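Local coordinates for putative hydrolase (Campylobacter jejuni, PDB 3D6L) that hydrolyses thioesters as a hexameric hot dog fold enzyme, its substrates probably being long-chain fatty acyl-CoA molecules, at the interface of chains A and B and the interface of chains A and C. Residues are numbered along the deposited sequence; one frame, centred on the assembly and turned at random. Chains: chain A/B/C, Putative hydrolase.

Contact 1: the interface of chains A and B. Residues chain A 27-28, 31, 34-35; chain B 25, 27-28, 31.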
loop_
_atom_site.group_PDB
_atom_site.type_symbol
_atom_site.label_atom_id
_atom_site.label_comp_id
_atom_site.label_asym_id
_atom_site.label_seq_id
_atom_site.Cartn_x
_atom_site.Cartn_y
_atom_site.Cartn_z
ATOM N N GLY A 27 9.561 -4.231 -10.244
ATOM C CA GLY A 27 9.580 -2.869 -9.694
ATOM C C GLY A 27 9.731 -2.787 -8.175
ATOM O O GLY A 27 10.357 -1.850 -7.656
ATOM N N TRP A 28 9.144 -3.751 -7.464
ATOM C CA TRP A 28 9.374 -3.900 -6.030
ATOM C C TRP A 28 10.848 -4.222 -5.764
ATOM O O TRP A 28 11.439 -3.662 -4.845
ATOM C CB TRP A 28 8.459 -4.976 -5.436
ATOM C CG TRP A 28 8.655 -5.231 -3.957
ATOM C CD1 TRP A 28 8.027 -4.590 -2.925
ATOM C CD2 TRP A 28 9.532 -6.202 -3.352
ATOM N NE1 TRP A 28 8.459 -5.096 -1.716
ATOM C CE2 TRP A 28 9.379 -6.085 -1.948
ATOM C CE3 TRP A 28 10.433 -7.151 -3.856
ATOM C CZ2 TRP A 28 10.096 -6.884 -1.044
ATOM C CZ3 TRP A 28 11.144 -7.944 -2.961
ATOM C CH2 TRP A 28 10.972 -7.803 -1.567
ATOM N N SER A 31 13.032 -1.227 -6.267
ATOM C CA SER A 31 12.865 -0.322 -5.121
ATOM C C SER A 31 13.859 -0.680 -4.026
ATOM O O SER A 31 14.545 0.201 -3.483
ATOM C CB SER A 31 11.443 -0.398 -4.555
ATOM O OG SER A 31 10.474 -0.126 -5.551
ATOM N N ASP A 34 17.373 0.327 -5.245
ATOM C CA ASP A 34 17.582 1.759 -5.142
ATOM C C ASP A 34 17.854 2.171 -3.696
ATOM O O ASP A 34 18.792 2.924 -3.425
ATOM C CB ASP A 34 16.389 2.523 -5.724
ATOM C CG ASP A 34 16.711 3.989 -6.000
ATOM O OD1 ASP A 34 17.898 4.376 -5.915
ATOM O OD2 ASP A 34 15.786 4.765 -6.307
ATOM N N LEU A 35 17.061 1.648 -2.766
ATOM C CA LEU A 35 17.236 1.949 -1.341
ATOM C C LEU A 35 18.520 1.375 -0.722
ATOM O O LEU A 35 19.188 2.058 0.066
ATOM C CB LEU A 35 16.013 1.495 -0.546
ATOM C CG LEU A 35 14.727 2.305 -0.722
ATOM C CD1 LEU A 35 13.568 1.607 -0.007
ATOM C CD2 LEU A 35 14.885 3.758 -0.244
ATOM N N PHE B 25 9.527 8.729 -5.021
ATOM C CA PHE B 25 10.505 7.666 -4.892
ATOM C C PHE B 25 10.878 7.090 -6.259
ATOM O O PHE B 25 10.006 6.761 -7.058
ATOM C CB PHE B 25 9.929 6.606 -3.935
ATOM C CG PHE B 25 10.776 5.380 -3.764
ATOM C CD1 PHE B 25 10.181 4.117 -3.805
ATOM C CD2 PHE B 25 12.153 5.473 -3.534
ATOM C CE1 PHE B 25 10.942 2.953 -3.640
ATOM C CE2 PHE B 25 12.931 4.316 -3.367
ATOM C CZ PHE B 25 12.322 3.054 -3.423
ATOM N N GLY B 27 12.100 4.225 -7.071
ATOM C CA GLY B 27 11.567 2.863 -7.210
ATOM C C GLY B 27 10.119 2.781 -7.692
ATOM O O GLY B 27 9.750 1.844 -8.417
ATOM N N TRP B 28 9.296 3.746 -7.277
ATOM C CA TRP B 28 7.948 3.895 -7.817
ATOM C C TRP B 28 8.013 4.217 -9.313
ATOM O O TRP B 28 7.247 3.656 -10.092
ATOM C CB TRP B 28 7.168 4.972 -7.055
ATOM C CG TRP B 28 5.768 5.227 -7.572
ATOM C CD1 TRP B 28 4.623 4.586 -7.187
ATOM C CD2 TRP B 28 5.371 6.198 -8.561
ATOM N NE1 TRP B 28 3.538 5.092 -7.875
ATOM C CE2 TRP B 28 3.968 6.081 -8.722
ATOM C CE3 TRP B 28 6.062 7.146 -9.329
ATOM C CZ2 TRP B 28 3.244 6.881 -9.620
ATOM C CZ3 TRP B 28 5.346 7.939 -10.220
ATOM C CH2 TRP B 28 3.948 7.798 -10.359
ATOM N N SER B 31 8.984 1.221 -11.332
ATOM C CA SER B 31 7.829 0.316 -11.421
ATOM C C SER B 31 6.980 0.674 -12.632
ATOM O O SER B 31 6.602 -0.207 -13.420
ATOM C CB SER B 31 6.964 0.393 -10.159
ATOM O OG SER B 31 7.722 0.121 -8.994
#
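B:Phe25 drives the outer end of its ring against helix 26-42 of chain A, and the dense part of the contact gathers there. Its CE1 meets the CB of A:Ser31 at 3.5 Å, while the carbonyl O of A:Ser31 lies in the ring plane, at the edge, 3.6 Å from CZ. A:Leu35 crosses the phenyl group at about a right angle, bringing CD2 to 3.7 Å from CE2. Having CG anti to its backbone N (chi1 176°) lays the ring against the start of its own helix, with B:Gly27 N over the centre of one face, and points its far end at chain A. A long, flat, apolar side chain suits a place against A:Ser31 and A:Leu35, one helical turn apart. The hydroxyl side of the serines is looser. A:Ser31 OG spends its hydrogen on A:Gly27 O of its own helix (2.7 Å) and stays 3.6 Å from B:Gly27 O, too far to bond. Small serine and glycine let the two helices come close, with A:Gly27 CA 4.0 Å from B:Ser31 CA. A:Asp34 slides past B:Phe25, its carboxylate 10° from parallel with the ring. The site holds together the central helices of the hot dog dimer.

Contact 2: the interface of chains A and C. Residues chain A 8-9, 35, 39, 42; chain C 10, 12, 68.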
loop_
_atom_site.group_PDB
_atom_site.type_symbol
_atom_site.label_atom_id
_atom_site.label_comp_id
_atom_site.label_asym_id
_atom_site.label_seq_id
_atom_site.Cartn_x
_atom_site.Cartn_y
_atom_site.Cartn_z
ATOM N N LYS A 8 22.620 -4.620 3.156
ATOM C CA LYS A 8 22.196 -3.254 3.451
ATOM C C LYS A 8 20.684 -3.209 3.668
ATOM O O LYS A 8 20.179 -2.375 4.422
ATOM C CB LYS A 8 22.622 -2.298 2.332
ATOM C CG LYS A 8 24.135 -2.225 2.127
ATOM C CD LYS A 8 24.813 -1.380 3.197
ATOM C CE LYS A 8 26.179 -1.951 3.606
ATOM N NZ LYS A 8 27.090 -2.261 2.455
ATOM N N LEU A 9 19.980 -4.123 3.005
ATOM C CA LEU A 9 18.555 -4.339 3.210
ATOM C C LEU A 9 18.264 -5.822 3.292
ATOM O O LEU A 9 18.938 -6.629 2.654
ATOM C CB LEU A 9 17.739 -3.724 2.070
ATOM C CG LEU A 9 16.870 -2.493 2.332
ATOM C CD1 LEU A 9 17.626 -1.381 3.032
ATOM C CD2 LEU A 9 16.284 -1.979 1.021
ATOM N N LEU A 35 17.061 1.648 -2.766
ATOM C CA LEU A 35 17.236 1.949 -1.341
ATOM C C LEU A 35 18.520 1.375 -0.722
ATOM O O LEU A 35 19.188 2.058 0.066
ATOM C CB LEU A 35 16.013 1.495 -0.546
ATOM C CG LEU A 35 14.727 2.305 -0.722
ATOM C CD1 LEU A 35 13.568 1.607 -0.007
ATOM C CD2 LEU A 35 14.885 3.758 -0.244
ATOM N N ILE A 39 21.913 3.494 0.928
ATOM C CA ILE A 39 22.533 3.267 2.236
ATOM C C ILE A 39 24.048 3.134 2.103
ATOM O O ILE A 39 24.798 3.655 2.939
ATOM C CB ILE A 39 21.964 2.002 2.934
ATOM C CG1 ILE A 39 20.522 2.246 3.383
ATOM C CG2 ILE A 39 22.833 1.597 4.148
ATOM C CD1 ILE A 39 19.777 0.984 3.694
ATOM N N ARG A 42 25.550 6.617 1.014
ATOM C CA ARG A 42 25.555 7.566 2.133
ATOM C C ARG A 42 26.722 7.376 3.118
ATOM O O ARG A 42 27.045 8.293 3.868
ATOM C CB ARG A 42 24.214 7.578 2.871
ATOM C CG ARG A 42 23.181 8.512 2.255
ATOM C CD ARG A 42 21.994 8.758 3.192
ATOM N NE ARG A 42 21.361 7.503 3.604
ATOM C CZ ARG A 42 20.413 6.858 2.919
ATOM N NH1 ARG A 42 19.947 7.346 1.770
ATOM N NH2 ARG A 42 19.918 5.716 3.396
ATOM N N LYS C 10 16.135 -5.564 7.798
ATOM C CA LYS C 10 16.694 -4.229 7.670
ATOM C C LYS C 10 15.896 -3.483 6.576
ATOM O O LYS C 10 15.934 -3.847 5.394
ATOM C CB LYS C 10 18.186 -4.327 7.344
ATOM C CG LYS C 10 19.004 -3.076 7.610
ATOM C CD LYS C 10 20.452 -3.452 7.956
ATOM C CE LYS C 10 21.494 -2.478 7.372
ATOM N NZ LYS C 10 21.640 -1.192 8.117
ATOM N N VAL C 12 14.079 0.519 5.323
ATOM C CA VAL C 12 13.974 1.971 5.497
ATOM C C VAL C 12 12.534 2.322 5.894
ATOM O O VAL C 12 11.583 1.781 5.333
ATOM C CB VAL C 12 14.343 2.720 4.207
ATOM C CG1 VAL C 12 14.432 4.209 4.475
ATOM C CG2 VAL C 12 15.663 2.199 3.635
ATOM N N ILE C 68 16.781 3.883 9.138
ATOM C CA ILE C 68 17.061 2.522 8.715
ATOM C C ILE C 68 16.778 1.671 9.941
ATOM O O ILE C 68 17.457 1.805 10.966
ATOM C CB ILE C 68 18.539 2.342 8.253
ATOM C CG1 ILE C 68 19.031 3.547 7.422
ATOM C CG2 ILE C 68 18.727 1.008 7.510
ATOM C CD1 ILE C 68 18.240 3.846 6.147
#
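The long helix 26-42 of chain A, the "sausage" of the hot dog fold, lies here against strands 9-12 and 68-78 of chain C, with the start of chain A's own strand 9-12 beside it. A:Ile39 and C:Ile68 carry the core of the patch, reaching toward each other tip to tip. The CG1 of A:Ile39 stands 3.9 Å from the CD1 of C:Ile68, and the CD1 of A:Ile39 comes to 4.0 Å from the CG2 of the same partner. In A:Ile39, CG1 lies anti to the carbonyl carbon (chi1 -70°), which aims the ethyl branch off the helix toward the strand. In C:Ile68 and C:Val12, beta-branched residues typical of strands, the methyls offer helix 26-42 an apolar surface. C:Val12 has its CG2 4.1 Å from the CD1 of A:Leu9 and 4.2 Å from the CD1 of A:Leu35, contacts that are looser than those of the isoleucines. C:Lys10 works through its carbons, laying its aliphatic stem along the carbonyl of A:Lys8, with CG 3.5 Å from that O, and its CE is 4.1 Å from the CA of A:Lys8. The amino group at the end of the stem makes no bond to chain A here. At the end of the helix A:Arg42, bent at chi3, turns its guanidinium tip to the strand, its NH2 resting 3.7 Å from the CD1 of C:Ile68.

Contact 3: the interface of chains A and B. Residues chain A 55-59; chain B 52-54.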
loop_
_atom_site.group_PDB
_atom_site.type_symbol
_atom_site.label_atom_id
_atom_site.label_comp_id
_atom_site.label_asym_id
_atom_site.label_seq_id
_atom_site.Cartn_x
_atom_site.Cartn_y
_atom_site.Cartn_z
ATOM N N ASP A 55 22.504 1.249 -14.349
ATOM C CA ASP A 55 22.994 0.480 -15.471
ATOM C C ASP A 55 23.080 -0.985 -15.114
ATOM O O ASP A 55 23.030 -1.339 -13.944
ATOM C CB ASP A 55 24.374 0.977 -15.864
ATOM C CG ASP A 55 24.337 1.855 -17.079
ATOM O OD1 ASP A 55 24.254 3.099 -16.894
ATOM O OD2 ASP A 55 24.358 1.293 -18.215
ATOM N N LYS A 56 23.207 -1.831 -16.131
ATOM C CA LYS A 56 23.548 -3.243 -15.947
ATOM C C LYS A 56 22.713 -3.948 -14.875
ATOM O O LYS A 56 23.237 -4.710 -14.057
ATOM C CB LYS A 56 25.057 -3.408 -15.665
ATOM C CG LYS A 56 25.980 -2.799 -16.732
ATOM C CD LYS A 56 25.808 -3.501 -18.078
ATOM C CE LYS A 56 26.328 -2.666 -19.245
ATOM N NZ LYS A 56 25.817 -3.227 -20.534
ATOM N N VAL A 57 21.413 -3.673 -14.866
ATOM C CA VAL A 57 20.516 -4.432 -14.012
ATOM C C VAL A 57 20.073 -5.684 -14.744
ATOM O O VAL A 57 19.710 -5.635 -15.921
ATOM C CB VAL A 57 19.349 -3.585 -13.400
ATOM C CG1 VAL A 57 19.365 -2.148 -13.899
ATOM C CG2 VAL A 57 17.975 -4.274 -13.544
ATOM N N VAL A 58 20.161 -6.813 -14.054
ATOM C CA VAL A 58 19.881 -8.102 -14.660
ATOM C C VAL A 58 18.942 -8.857 -13.745
ATOM O O VAL A 58 19.238 -9.074 -12.566
ATOM C CB VAL A 58 21.189 -8.941 -14.907
ATOM C CG1 VAL A 58 20.862 -10.296 -15.577
ATOM C CG2 VAL A 58 22.227 -8.147 -15.730
ATOM N N PHE A 59 17.793 -9.238 -14.286
ATOM C CA PHE A 59 16.857 -10.087 -13.562
ATOM C C PHE A 59 17.224 -11.529 -13.870
ATOM O O PHE A 59 16.703 -12.143 -14.806
ATOM C CB PHE A 59 15.414 -9.754 -13.951
ATOM C CG PHE A 59 15.017 -8.348 -13.610
ATOM C CD1 PHE A 59 14.649 -8.011 -12.303
ATOM C CD2 PHE A 59 15.033 -7.352 -14.583
ATOM C CE1 PHE A 59 14.296 -6.708 -11.971
ATOM C CE2 PHE A 59 14.682 -6.040 -14.266
ATOM C CZ PHE A 59 14.311 -5.715 -12.956
ATOM N N ILE B 52 13.931 -9.173 -18.245
ATOM C CA ILE B 52 15.248 -9.786 -18.040
ATOM C C ILE B 52 16.367 -8.794 -17.714
ATOM O O ILE B 52 17.318 -9.152 -17.024
ATOM C CB ILE B 52 15.678 -10.721 -19.205
ATOM C CG1 ILE B 52 15.616 -9.997 -20.556
ATOM C CG2 ILE B 52 14.836 -11.992 -19.216
ATOM C CD1 ILE B 52 16.662 -10.498 -21.559
ATOM N N SER B 53 16.267 -7.561 -18.207
ATOM C CA SER B 53 17.286 -6.556 -17.901
ATOM C C SER B 53 16.847 -5.099 -18.072
ATOM O O SER B 53 15.817 -4.806 -18.685
ATOM C CB SER B 53 18.580 -6.827 -18.687
ATOM O OG SER B 53 18.392 -6.653 -20.074
ATOM N N MET B 54 17.653 -4.204 -17.501
ATOM C CA MET B 54 17.486 -2.764 -17.606
ATOM C C MET B 54 18.839 -2.100 -17.774
ATOM O O MET B 54 19.753 -2.330 -16.984
ATOM C CB MET B 54 16.847 -2.192 -16.347
ATOM C CG MET B 54 15.363 -2.277 -16.290
ATOM S SD MET B 54 14.693 -0.868 -15.385
ATOM C CE MET B 54 12.948 -1.303 -15.427
#
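The ring of A:Phe59 turns its edge to chain B: the carbonyl carbon of B:Ile52 and the amide N of B:Ser53 both lie in the ring plane, so the peptide linking those residues meets the rim and not a face. CD2 is the touching atom, 3.7 Å from the C of B:Ile52. With CG anti to its carbonyl carbon (chi1 -62°), A:Phe59 sets the ring beside that peptide, rim first. Its backbone takes part as well, the amide N giving a hydrogen bond of 2.8 Å to the O of B:Ile52, with the N-H approaching from 46° out of the carbonyl plane. Next along the ladder, A:Val57 and B:Met54 face each other as an antiparallel bridge with bonds in both directions. A:Val57 N reaches B:Met54 O at 3.0 Å, nearly along the C=O axis, and B:Met54 N returns a bond of 3.0 Å to A:Val57 O. A:Val58 and B:Ser53 form the bridge between. The side chains of A:Val57 and B:Met54 lie side by side and point the same way, with valine CG1 3.5 Å from methionine CB. A beta-branched residue suits an extended strand. The pairing is interrupted at A:Asp55 and A:Lys56 and resumes in the symmetric bridge made by A:Met54. The pairing of the two 48-58 strands joins the sheets of both subunits into a continuous one, the hallmark of a hot dog dimer.

Contact 4: the interface of chains A and B. Residues chain A 26-27, 30, 54, 59; chain B 30, 34, 54.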
loop_
_atom_site.group_PDB
_atom_site.type_symbol
_atom_site.label_atom_id
_atom_site.label_comp_id
_atom_site.label_asym_id
_atom_site.label_seq_id
_atom_site.Cartn_x
_atom_site.Cartn_y
_atom_site.Cartn_z
ATOM N N GLY A 26 9.043 -6.999 -10.442
ATOM C CA GLY A 26 10.390 -6.475 -10.670
ATOM C C GLY A 26 10.591 -5.071 -10.132
ATOM O O GLY A 26 11.660 -4.756 -9.615
ATOM N N GLY A 27 9.561 -4.231 -10.244
ATOM C CA GLY A 27 9.580 -2.869 -9.694
ATOM C C GLY A 27 9.731 -2.787 -8.175
ATOM O O GLY A 27 10.357 -1.850 -7.656
ATOM N N LEU A 30 13.495 -3.560 -7.733
ATOM C CA LEU A 30 14.212 -2.342 -8.089
ATOM C C LEU A 30 14.136 -1.254 -7.018
ATOM O O LEU A 30 15.058 -0.452 -6.888
ATOM C CB LEU A 30 13.693 -1.825 -9.432
ATOM C CG LEU A 30 14.572 -2.043 -10.668
ATOM C CD1 LEU A 30 15.489 -3.237 -10.531
ATOM C CD2 LEU A 30 13.709 -2.201 -11.893
ATOM N N MET A 54 20.961 4.193 -13.365
ATOM C CA MET A 54 21.026 2.753 -13.179
ATOM C C MET A 54 21.488 2.089 -14.462
ATOM O O MET A 54 20.919 2.318 -15.527
ATOM C CB MET A 54 19.657 2.182 -12.833
ATOM C CG MET A 54 19.275 2.267 -11.398
ATOM S SD MET A 54 18.244 0.859 -10.943
ATOM C CE MET A 54 17.901 1.294 -9.232
ATOM N N PHE A 59 17.793 -9.238 -14.286
ATOM C CA PHE A 59 16.857 -10.087 -13.562
ATOM C C PHE A 59 17.224 -11.529 -13.870
ATOM O O PHE A 59 16.703 -12.143 -14.806
ATOM C CB PHE A 59 15.414 -9.754 -13.951
ATOM C CG PHE A 59 15.017 -8.348 -13.610
ATOM C CD1 PHE A 59 14.649 -8.011 -12.303
ATOM C CD2 PHE A 59 15.033 -7.352 -14.583
ATOM C CE1 PHE A 59 14.296 -6.708 -11.971
ATOM C CE2 PHE A 59 14.682 -6.040 -14.266
ATOM C CZ PHE A 59 14.311 -5.715 -12.956
ATOM N N LEU B 30 10.517 3.553 -11.461
ATOM C CA LEU B 30 11.022 2.335 -12.082
ATOM C C LEU B 30 9.960 1.247 -12.244
ATOM O O LEU B 30 10.036 0.445 -13.171
ATOM C CB LEU B 30 12.217 1.817 -11.280
ATOM C CG LEU B 30 13.616 2.035 -11.865
ATOM C CD1 LEU B 30 13.685 3.229 -12.790
ATOM C CD2 LEU B 30 14.621 2.193 -10.753
ATOM N N ASP B 34 8.943 -0.335 -15.791
ATOM C CA ASP B 34 8.888 -1.767 -16.017
ATOM C C ASP B 34 7.537 -2.178 -16.601
ATOM O O ASP B 34 7.479 -2.931 -17.575
ATOM C CB ASP B 34 9.192 -2.531 -14.725
ATOM C CG ASP B 34 9.532 -3.996 -14.978
ATOM O OD1 ASP B 34 9.711 -4.383 -16.154
ATOM O OD2 ASP B 34 9.628 -4.772 -14.008
ATOM N N MET B 54 17.653 -4.204 -17.501
ATOM C CA MET B 54 17.486 -2.764 -17.606
ATOM C C MET B 54 18.839 -2.100 -17.774
ATOM O O MET B 54 19.753 -2.330 -16.984
ATOM C CB MET B 54 16.847 -2.192 -16.347
ATOM C CG MET B 54 15.363 -2.277 -16.290
ATOM S SD MET B 54 14.693 -0.868 -15.385
ATOM C CE MET B 54 12.948 -1.303 -15.427
#
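Apolar contact dominates where A:Leu30 and B:Met54 meet, and the two-fold axis repeats it between B:Leu30 and A:Met54. In each pair the side chains cross obliquely, and leucine CD2 does the touching: A:Leu30 CD2 is 3.7 Å from the methyl CE of B:Met54 and 3.9 Å from its SD. The thioether is extended at its last bond (chi3 -177°), which carries CE away from the strand and out to the partner's helix 26-42. Methionine suits this place because its unbranched, pliable chain can bridge strand and helix, and leucine offers a compact branched end to receive it. The two leucines lie next to each other across the axis, with a methionine on the outer side of each, so the four side chains form a small apolar cluster.

A ring edge supports the leucine from within its own chain. A:Phe59, a second-shell residue, helps to position A:Leu30, whose CD2 lies in the ring plane 3.7 Å from CZ; toward B:Met54 the ring comes no nearer than 4.3 Å, from CE2 to CG.

The polar approach involves B:Asp34, whose CG stands anti to its backbone N (chi1 -164°), sending the carboxylate across to the first turn of helix 26-42 in chain A. Two glycines, with no side chain, let it come close to the backbone. In this fold an acidic residue of the central helix commonly serves catalysis, and B:Asp34 may do so. Its OD2 lies 3.8 Å from A:Gly26 CA and, too far for a hydrogen bond, 3.8 Å from A:Gly27 N.

Contacts 1, 3 and 4 run as one band along the A-B interface. The C-alpha centres of contacts 3 and 4 are about 7 Å apart, those of contacts 1 and 4 about 8 Å, and those of contacts 1 and 3 about 14 Å. A:Gly27 joins contact 1 to contact 4, while A:Phe59 and B:Met54 join contact 4 to contact 3, so helix pairing passes into strand pairing. Contact 2 belongs to another partner, about 13 Å from contact 1 and 21 Å from contact 3. A:Leu35 serves both partners, and helix 26-42 thereby ties the dimer into the hexamer.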